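Local coordinates for protein proteinase K (Serratia sp., PDB 2B6N) that probably cleaves peptide bonds as a secreted, calcium-binding serine endopeptidase of the subtilase family, made by a cold-adapted bacterium, at residues G56-I60 with D61-D65. Numbering follows the deposited sequence.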
ATOM      1  N   GLY A  56      -1.034 -12.099 -11.449  1.00  8.90           N
ATOM      2  CA  GLY A  56      -1.848 -11.386 -12.423  1.00  9.69           C
ATOM      3  C   GLY A  56      -1.139 -11.405 -13.771  1.00  9.84           C
ATOM      4  O   GLY A  56      -1.559 -12.092 -14.718  1.00  9.64           O
ATOM      5  N   TYR A  57      -0.066 -10.638 -13.870  1.00  9.28           N
ATOM      6  CA  TYR A  57       0.747 -10.636 -15.087  1.00  9.82           C
ATOM      7  C   TYR A  57       2.137 -10.142 -14.756  1.00  9.79           C
ATOM      8  O   TYR A  57       2.308  -9.340 -13.830  1.00  9.48           O
ATOM      9  CB  TYR A  57       0.153  -9.747 -16.207  1.00  9.67           C
ATOM     10  CG  TYR A  57       0.733 -10.152 -17.546  1.00 10.73           C
ATOM     11  CD1 TYR A  57       0.250 -11.281 -18.196  1.00 10.65           C
ATOM     12  CD2 TYR A  57       1.794  -9.450 -18.133  1.00 10.90           C
ATOM     13  CE1 TYR A  57       0.768 -11.697 -19.400  1.00 12.14           C
ATOM     14  CE2 TYR A  57       2.336  -9.863 -19.366  1.00 11.25           C
ATOM     15  CZ  TYR A  57       1.812 -11.002 -19.982  1.00 13.51           C
ATOM     16  OH  TYR A  57       2.314 -11.471 -21.179  1.00 13.31           O
ATOM     17  N   ASP A  58       3.119 -10.631 -15.513  1.00  9.08           N
ATOM     18  CA  ASP A  58       4.501 -10.225 -15.363  1.00  9.16           C
ATOM     19  C   ASP A  58       4.943  -9.430 -16.596  1.00  9.23           C
ATOM     20  O   ASP A  58       5.183 -10.008 -17.653  1.00  9.37           O
ATOM     21  CB  ASP A  58       5.369 -11.472 -15.110  1.00  9.46           C
ATOM     22  CG  ASP A  58       6.856 -11.152 -14.930  1.00 10.35           C
ATOM     23  OD1 ASP A  58       7.297 -10.036 -15.276  1.00  9.80           O
ATOM     24  OD2 ASP A  58       7.588 -12.036 -14.435  1.00 13.00           O
ATOM     25  N   PHE A  59       5.030  -8.103 -16.454  1.00  8.59           N
ATOM     26  CA  PHE A  59       5.488  -7.220 -17.530  1.00  9.73           C
ATOM     27  C   PHE A  59       7.007  -7.111 -17.668  1.00 10.08           C
ATOM     28  O   PHE A  59       7.504  -6.494 -18.612  1.00 11.19           O
ATOM     29  CB  PHE A  59       4.811  -5.842 -17.438  1.00  9.64           C
ATOM     30  CG  PHE A  59       3.331  -5.899 -17.713  1.00  9.52           C
ATOM     31  CD1 PHE A  59       2.411  -5.913 -16.656  1.00  9.87           C
ATOM     32  CD2 PHE A  59       2.862  -6.007 -19.030  1.00 10.78           C
ATOM     33  CE1 PHE A  59       1.038  -5.992 -16.912  1.00 10.50           C
ATOM     34  CE2 PHE A  59       1.508  -6.093 -19.301  1.00 10.10           C
ATOM     35  CZ  PHE A  59       0.580  -6.086 -18.237  1.00 10.47           C
ATOM     36  N   ILE A  60       7.754  -7.739 -16.765  1.00 10.57           N
ATOM     37  CA  ILE A  60       9.211  -7.850 -16.962  1.00 10.95           C
ATOM     38  C   ILE A  60       9.510  -9.011 -17.922  1.00 11.58           C
ATOM     39  O   ILE A  60      10.199  -8.822 -18.938  1.00 12.39           O
ATOM     40  CB  ILE A  60       9.944  -8.045 -15.622  1.00 11.73           C
ATOM     41  CG1 ILE A  60       9.669  -6.853 -14.699  1.00  9.91           C
ATOM     42  CG2 ILE A  60      11.466  -8.255 -15.844  1.00 10.90           C
ATOM     43  CD1 ILE A  60      10.231  -5.502 -15.203  1.00 10.44           C
ATOM     44  N   ASP A  61       8.973 -10.192 -17.609  1.00 12.17           N
ATOM     45  CA  ASP A  61       9.220 -11.409 -18.413  1.00 12.89           C
ATOM     46  C   ASP A  61       8.222 -11.626 -19.548  1.00 12.47           C
ATOM     47  O   ASP A  61       8.435 -12.484 -20.416  1.00 12.46           O
ATOM     48  CB  ASP A  61       9.257 -12.660 -17.527  1.00 12.97           C
ATOM     49  CG  ASP A  61      10.445 -12.677 -16.580  1.00 14.86           C
ATOM     50  OD1 ASP A  61      11.438 -11.955 -16.818  1.00 16.44           O
ATOM     51  OD2 ASP A  61      10.381 -13.433 -15.592  1.00 16.52           O
ATOM     52  N   ASN A  62       7.145 -10.853 -19.535  1.00 12.20           N
ATOM     53  CA  ASN A  62       6.035 -11.005 -20.478  1.00 12.84           C
ATOM     54  C   ASN A  62       5.355 -12.385 -20.422  1.00 13.08           C
ATOM     55  O   ASN A  62       5.270 -13.120 -21.435  1.00 12.76           O
ATOM     56  CB  ASN A  62       6.469 -10.638 -21.908  1.00 13.32           C
ATOM     57  CG  ASN A  62       5.294 -10.484 -22.845  1.00 14.41           C
ATOM     58  OD1 ASN A  62       4.181 -10.171 -22.412  1.00 16.16           O
ATOM     59  ND2 ASN A  62       5.528 -10.706 -24.137  1.00 14.41           N
ATOM     60  N   ASP A  63       4.891 -12.742 -19.233  1.00 12.26           N
ATOM     61  CA  ASP A  63       4.114 -13.963 -19.058  1.00 12.47           C
ATOM     62  C   ASP A  63       3.283 -13.864 -17.775  1.00 12.84           C
ATOM     63  O   ASP A  63       3.261 -12.808 -17.130  1.00 12.77           O
ATOM     64  CB  ASP A  63       5.010 -15.238 -19.134  1.00 13.20           C
ATOM     65  CG  ASP A  63       6.046 -15.324 -18.019  1.00 12.68           C
ATOM     66  OD1 ASP A  63       5.774 -14.873 -16.881  1.00 11.56           O
ATOM     67  OD2 ASP A  63       7.144 -15.864 -18.280  1.00 13.34           O
ATOM     68  N   TYR A  64       2.593 -14.938 -17.403  1.00 12.16           N
ATOM     69  CA  TYR A  64       1.632 -14.871 -16.298  1.00 12.72           C
ATOM     70  C   TYR A  64       2.202 -15.254 -14.930  1.00 13.09           C
ATOM     71  O   TYR A  64       1.450 -15.418 -13.971  1.00 14.01           O
ATOM     72  CB  TYR A  64       0.392 -15.712 -16.619  1.00 12.67           C
ATOM     73  CG  TYR A  64      -0.356 -15.209 -17.818  1.00 12.96           C
ATOM     74  CD1 TYR A  64      -0.000 -15.625 -19.109  1.00 13.16           C
ATOM     75  CD2 TYR A  64      -1.430 -14.315 -17.673  1.00 13.78           C
ATOM     76  CE1 TYR A  64      -0.687 -15.174 -20.216  1.00 13.14           C
ATOM     77  CE2 TYR A  64      -2.115 -13.844 -18.787  1.00 14.19           C
ATOM     78  CZ  TYR A  64      -1.738 -14.276 -20.053  1.00 14.43           C
ATOM     79  OH  TYR A  64      -2.414 -13.813 -21.163  1.00 15.45           O
ATOM     80  N   ASP A  65       3.520 -15.434 -14.847  1.00 12.61           N
ATOM     81  CA  ASP A  65       4.147 -15.878 -13.599  1.00 12.75           C
ATOM     82  C   ASP A  65       4.763 -14.680 -12.886  1.00 12.46           C
ATOM     83  O   ASP A  65       5.943 -14.355 -13.103  1.00 12.91           O
ATOM     84  CB  ASP A  65       5.201 -16.967 -13.874  1.00 12.61           C
ATOM     85  CG  ASP A  65       5.766 -17.593 -12.590  1.00 15.24           C
ATOM     86  OD1 ASP A  65       5.459 -17.119 -11.472  1.00 14.49           O
ATOM     87  OD2 ASP A  65       6.533 -18.572 -12.703  1.00 16.92           O
TER
HETATM   88  O   HOH W   1       7.890 -14.746 -15.091  1.00 18.58           O
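Asp-58 and Asp-63 pair across a tight hairpin-like turn with a G1 beta bulge, at the end of strand 53-58, an outermost strand of the parallel subtilase sheet. The pair is antiparallel and hydrogen-bonded. Asp-58 N donates to Asp-63 O at 2.7 Å, and Asp-63 N returns a longer bond to Asp-58 O. Asn-62 N also reaches Asp-58 O, but weakly. Asp-58 OD1 takes two backbone amides of the turn. Its CG lies anti to the backbone N (chi1 -180°), which brings OD1 to both. Ile-60 N meets Asp-58 OD1 nearly end-on at 2.8 Å and completes an Asx turn. Asp-61 N reaches Asp-58 OD1 at 2.9 Å, from above the carboxylate plane, in a nearly straight bond (169°). Asp-58 OD2 and Asp-61 OD2 are 3.3 Å apart, and both form salt bridges with Arg-97 NH1, which probably offsets their repulsion. Water 1 bridges two carboxylates, 2.8 Å from Asp-58 OD2 and 2.8 Å from Asp-63 OD1. Asp-63 OD1 also accepts from Asp-65 N, a second Asx turn. The Tyr-57 ring sets its edge against the face of Tyr-64 in a T-shaped stack, planes at 87°. Tyr-57 OH donates to Asn-62 OD1 at 2.6 Å, from above the amide plane.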